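Local structure of alcohol dehydrogenase (Thermus sp., 4CPD) at residues K195-L206 with G213-Q221. The protein probably catalyses the NAD-dependent oxidation of alcohols to aldehydes or ketones, as a zinc-containing medium-chain dehydrogenase. Numbering follows the deposited sequence.
With NAD (nicotinamide-adenine-dinucleotide), chain G.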
loop_
_atom_site.group_PDB
_atom_site.type_symbol
_atom_site.label_atom_id
_atom_site.label_comp_id
_atom_site.label_asym_id
_atom_site.label_seq_id
_atom_site.Cartn_x
_atom_site.Cartn_y
_atom_site.Cartn_z
ATOM N N LYS A 195 1.044 21.923 1.506
ATOM C CA LYS A 195 2.310 22.152 2.141
ATOM C C LYS A 195 3.241 20.950 1.851
ATOM O O LYS A 195 2.819 19.795 1.881
ATOM C CB LYS A 195 2.113 22.309 3.635
ATOM C CG LYS A 195 3.429 22.500 4.384
ATOM C CD LYS A 195 3.243 22.636 5.882
ATOM C CE LYS A 195 2.705 24.008 6.258
ATOM N NZ LYS A 195 2.870 24.247 7.720
ATOM N N ILE A 196 4.506 21.241 1.583
ATOM C CA ILE A 196 5.478 20.259 1.176
ATOM C C ILE A 196 6.695 20.431 2.025
ATOM O O ILE A 196 7.159 21.543 2.188
ATOM C CB ILE A 196 5.920 20.460 -0.293
ATOM C CG1 ILE A 196 4.712 20.477 -1.235
ATOM C CG2 ILE A 196 6.924 19.376 -0.703
ATOM C CD1 ILE A 196 5.064 20.883 -2.650
ATOM N N LEU A 197 7.237 19.330 2.531
ATOM C CA LEU A 197 8.419 19.354 3.398
ATOM C C LEU A 197 9.538 18.527 2.796
ATOM O O LEU A 197 9.323 17.389 2.385
ATOM C CB LEU A 197 8.061 18.776 4.758
ATOM C CG LEU A 197 6.852 19.476 5.358
ATOM C CD1 LEU A 197 5.865 18.488 5.940
ATOM C CD2 LEU A 197 7.298 20.473 6.400
ATOM N N ALA A 198 10.737 19.084 2.765
ATOM C CA ALA A 198 11.860 18.403 2.154
ATOM C C ALA A 198 12.867 18.118 3.221
ATOM O O ALA A 198 13.282 19.012 3.925
ATOM C CB ALA A 198 12.473 19.235 1.035
ATOM N N ILE A 199 13.234 16.854 3.343
ATOM C CA ILE A 199 14.195 16.411 4.312
ATOM C C ILE A 199 15.402 15.924 3.538
ATOM O O ILE A 199 15.275 15.066 2.660
ATOM C CB ILE A 199 13.635 15.263 5.166
ATOM C CG1 ILE A 199 12.505 15.763 6.068
ATOM C CG2 ILE A 199 14.724 14.644 6.036
ATOM C CD1 ILE A 199 11.132 15.687 5.453
ATOM N N ASP A 200 16.561 16.493 3.857
ATOM C CA ASP A 200 17.850 16.050 3.325
ATOM C C ASP A 200 18.937 16.474 4.320
ATOM O O ASP A 200 18.627 16.908 5.440
ATOM C CB ASP A 200 18.094 16.650 1.949
ATOM C CG ASP A 200 19.040 15.827 1.123
ATOM O OD1 ASP A 200 20.167 15.566 1.583
ATOM O OD2 ASP A 200 18.661 15.432 0.006
ATOM N N ARG A 201 20.197 16.329 3.924
ATOM C CA ARG A 201 21.316 16.733 4.761
ATOM C C ARG A 201 22.399 17.516 3.988
ATOM O O ARG A 201 23.565 17.532 4.391
ATOM C CB ARG A 201 21.922 15.488 5.410
ATOM C CG ARG A 201 22.602 14.560 4.416
ATOM C CD ARG A 201 23.046 13.262 5.060
ATOM N NE ARG A 201 23.750 12.425 4.089
ATOM C CZ ARG A 201 24.024 11.134 4.258
ATOM N NH1 ARG A 201 23.654 10.499 5.368
ATOM N NH2 ARG A 201 24.665 10.471 3.307
ATOM N N ILE A 202 22.020 18.164 2.890
ATOM C CA ILE A 202 22.963 18.944 2.059
ATOM C C ILE A 202 22.373 20.317 1.714
ATOM O O ILE A 202 21.413 20.403 0.940
ATOM C CB ILE A 202 23.332 18.204 0.755
ATOM C CG1 ILE A 202 24.074 16.909 1.089
ATOM C CG2 ILE A 202 24.191 19.086 -0.151
ATOM C CD1 ILE A 202 24.451 16.075 -0.119
ATOM N N PRO A 203 22.933 21.395 2.299
ATOM C CA PRO A 203 22.347 22.725 2.163
ATOM C C PRO A 203 22.077 23.167 0.740
ATOM O O PRO A 203 21.022 23.732 0.467
ATOM C CB PRO A 203 23.393 23.610 2.809
ATOM C CG PRO A 203 23.917 22.768 3.923
ATOM C CD PRO A 203 23.933 21.367 3.384
ATOM N N GLU A 204 23.023 22.921 -0.159
ATOM C CA GLU A 204 22.815 23.248 -1.577
ATOM C C GLU A 204 21.475 22.664 -2.094
ATOM O O GLU A 204 20.707 23.359 -2.739
ATOM C CB GLU A 204 24.019 22.785 -2.430
ATOM N N ARG A 205 21.191 21.405 -1.757
ATOM C CA ARG A 205 19.981 20.694 -2.222
ATOM C C ARG A 205 18.735 21.218 -1.484
ATOM O O ARG A 205 17.712 21.497 -2.114
ATOM C CB ARG A 205 20.161 19.157 -2.119
ATOM C CG ARG A 205 21.423 18.692 -2.859
ATOM C CD ARG A 205 21.515 17.207 -3.205
ATOM N NE ARG A 205 22.345 16.964 -4.409
ATOM C CZ ARG A 205 22.564 15.767 -4.967
ATOM N NH1 ARG A 205 22.027 14.681 -4.430
ATOM N NH2 ARG A 205 23.317 15.647 -6.061
ATOM N N LEU A 206 18.834 21.405 -0.171
ATOM C CA LEU A 206 17.744 22.025 0.584
ATOM C C LEU A 206 17.396 23.445 0.089
ATOM O O LEU A 206 16.236 23.845 0.072
ATOM C CB LEU A 206 18.071 22.041 2.080
ATOM C CG LEU A 206 18.179 20.664 2.732
ATOM C CD1 LEU A 206 18.871 20.729 4.080
ATOM C CD2 LEU A 206 16.807 20.021 2.902
ATOM N N GLY A 213 9.430 25.434 -3.473
ATOM C CA GLY A 213 8.280 25.773 -2.659
ATOM C C GLY A 213 8.168 24.946 -1.398
ATOM O O GLY A 213 7.156 25.006 -0.746
ATOM N N ALA A 214 9.194 24.174 -1.049
ATOM C CA ALA A 214 9.127 23.328 0.130
ATOM C C ALA A 214 9.726 24.010 1.336
ATOM O O ALA A 214 10.594 24.879 1.213
ATOM C CB ALA A 214 9.843 22.013 -0.126
ATOM N N ILE A 215 9.267 23.586 2.508
ATOM C CA ILE A 215 9.924 23.889 3.779
ATOM C C ILE A 215 11.086 22.907 3.998
ATOM O O ILE A 215 10.857 21.719 4.226
ATOM C CB ILE A 215 8.931 23.757 4.927
ATOM C CG1 ILE A 215 7.844 24.814 4.786
ATOM C CG2 ILE A 215 9.636 23.880 6.262
ATOM C CD1 ILE A 215 6.669 24.650 5.737
ATOM N N PRO A 216 12.336 23.402 3.937
ATOM C CA PRO A 216 13.499 22.535 4.042
ATOM C C PRO A 216 13.742 22.176 5.478
ATOM O O PRO A 216 13.430 22.972 6.368
ATOM C CB PRO A 216 14.626 23.412 3.528
ATOM C CG PRO A 216 14.222 24.776 3.969
ATOM C CD PRO A 216 12.726 24.819 3.893
ATOM N N ILE A 217 14.282 20.979 5.685
ATOM C CA ILE A 217 14.541 20.423 7.014
ATOM C C ILE A 217 15.845 19.628 6.954
ATOM O O ILE A 217 15.928 18.612 6.249
ATOM C CB ILE A 217 13.412 19.472 7.461
ATOM C CG1 ILE A 217 12.079 20.230 7.567
ATOM C CG2 ILE A 217 13.766 18.812 8.783
ATOM C CD1 ILE A 217 10.881 19.372 7.950
ATOM N N ASN A 218 16.861 20.088 7.680
ATOM C CA ASN A 218 18.140 19.377 7.713
ATOM C C ASN A 218 18.136 18.284 8.788
ATOM O O ASN A 218 18.060 18.581 9.985
ATOM C CB ASN A 218 19.300 20.353 7.934
ATOM C CG ASN A 218 20.630 19.792 7.457
ATOM O OD1 ASN A 218 20.973 18.651 7.768
ATOM N ND2 ASN A 218 21.382 20.585 6.689
ATOM N N ALA A 219 18.214 17.026 8.354
ATOM C CA ALA A 219 18.124 15.880 9.274
ATOM C C ALA A 219 19.359 15.692 10.154
ATOM O O ALA A 219 19.281 15.004 11.178
ATOM C CB ALA A 219 17.846 14.604 8.501
ATOM N N GLU A 220 20.485 16.287 9.743
ATOM C CA GLU A 220 21.711 16.312 10.556
ATOM C C GLU A 220 21.525 17.252 11.749
ATOM O O GLU A 220 21.966 16.951 12.863
ATOM C CB GLU A 220 22.921 16.784 9.732
ATOM C CG GLU A 220 24.172 15.936 9.890
ATOM C CD GLU A 220 24.436 15.106 8.645
ATOM O OE1 GLU A 220 24.999 15.671 7.685
ATOM O OE2 GLU A 220 24.074 13.903 8.614
ATOM N N GLN A 221 20.846 18.373 11.500
ATOM C CA GLN A 221 20.759 19.489 12.449
ATOM C C GLN A 221 19.499 19.529 13.325
ATOM O O GLN A 221 19.397 20.361 14.227
ATOM C CB GLN A 221 20.836 20.808 11.689
ATOM C CG GLN A 221 22.021 20.932 10.741
ATOM C CD GLN A 221 22.123 22.298 10.067
ATOM O OE1 GLN A 221 23.228 22.739 9.734
ATOM N NE2 GLN A 221 20.978 22.972 9.849
HETATM P PA NAD G . 21.051 10.908 -5.510
HETATM O O1A NAD G . 21.676 11.895 -6.498
HETATM O O2A NAD G . 21.949 9.924 -4.768
HETATM O O5B NAD G . 20.109 11.630 -4.408
HETATM C C5B NAD G . 20.019 11.125 -3.077
HETATM C C4B NAD G . 19.758 12.271 -2.103
HETATM O O4B NAD G . 19.356 11.748 -0.830
HETATM C C3B NAD G . 21.020 13.112 -1.885
HETATM O O3B NAD G . 20.762 14.526 -1.894
HETATM C C2B NAD G . 21.485 12.710 -0.515
HETATM O O2B NAD G . 22.192 13.766 0.142
HETATM C C1B NAD G . 20.166 12.382 0.157
HETATM N N9A NAD G . 20.392 11.497 1.300
HETATM C C8A NAD G . 21.221 10.434 1.309
HETATM N N7A NAD G . 21.188 9.859 2.535
HETATM C C5A NAD G . 20.328 10.558 3.311
HETATM C C6A NAD G . 19.824 10.475 4.696
HETATM N N6A NAD G . 20.272 9.487 5.486
HETATM N N1A NAD G . 18.929 11.397 5.140
HETATM C C2A NAD G . 18.484 12.384 4.339
HETATM N N3A NAD G . 18.904 12.517 3.058
HETATM C C4A NAD G . 19.803 11.652 2.496
HETATM O O3 NAD G . 19.957 9.992 -6.282
HETATM P PN NAD G . 18.707 10.451 -7.206
HETATM O O1N NAD G . 19.287 10.580 -8.601
HETATM O O2N NAD G . 17.872 11.543 -6.528
HETATM O O5D NAD G . 17.783 9.127 -7.113
HETATM C C5D NAD G . 16.972 8.977 -5.930
HETATM C C4D NAD G . 16.770 7.541 -5.453
HETATM O O4D NAD G . 15.677 6.975 -6.189
HETATM C C3D NAD G . 17.974 6.623 -5.673
HETATM O O3D NAD G . 18.006 5.653 -4.611
HETATM C C2D NAD G . 17.695 5.995 -7.042
HETATM O O2D NAD G . 18.381 4.747 -7.318
HETATM C C1D NAD G . 16.173 5.857 -6.957
HETATM N N1N NAD G . 15.500 5.747 -8.262
HETATM C C2N NAD G . 14.510 4.851 -8.295
HETATM C C3N NAD G . 13.768 4.619 -9.443
HETATM C C7N NAD G . 12.675 3.595 -9.330
HETATM O O7N NAD G . 12.295 2.959 -10.300
HETATM N N7N NAD G . 12.114 3.426 -8.116
HETATM C C4N NAD G . 14.061 5.353 -10.605
HETATM C C5N NAD G . 15.100 6.291 -10.562
HETATM C C6N NAD G . 15.816 6.474 -9.367
#
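Strands 195-200 and 215-218 run in the same direction, their axes 26° apart and 4.7 Å at closest approach, joined by backbone hydrogen bonds from the I196-I215 pair to D200-A219, such as A198 N to I215 O (3.0 Å), with the I217 N to A198 O bond weak. On one face L197, I199, I215 and I217 form neighbouring pairs: CD2 of L197 touches both CB of I215 and CD1 of I217, while CG1 of I199 lies beside CB of I217 at 4.1 Å, and helix 224-231 covers both isoleucines of strand 215-218. The other face carries A198 and A214, methyl to methyl, against helix 179-190; farther along, L206 from the connecting helix meets P216 CB to CB. N218 crosses L206 at about a right angle, its CG anti to the backbone N (chi1 -158°), which brings ND2 within 3.6 Å of L206 CD1 and lets OD1 receive E220 N in the carbonyl plane, an Asx turn. A leucine here would probably leave E220 N without that acceptor and free the turn to shift. At the strand end D200 OD2 takes the NAD hydroxyl O3B at 3.0 Å and OD1 takes O2B; R205 NH1 also donates to O3B, and R201 lays its guanidinium face over adenine N7A. This right-handed beta-alpha-beta unit, with an aspartate ending its first strand, the second of the Rossmann domain, illustrates how NAD-dependent dehydrogenases recognise the adenosine ribose.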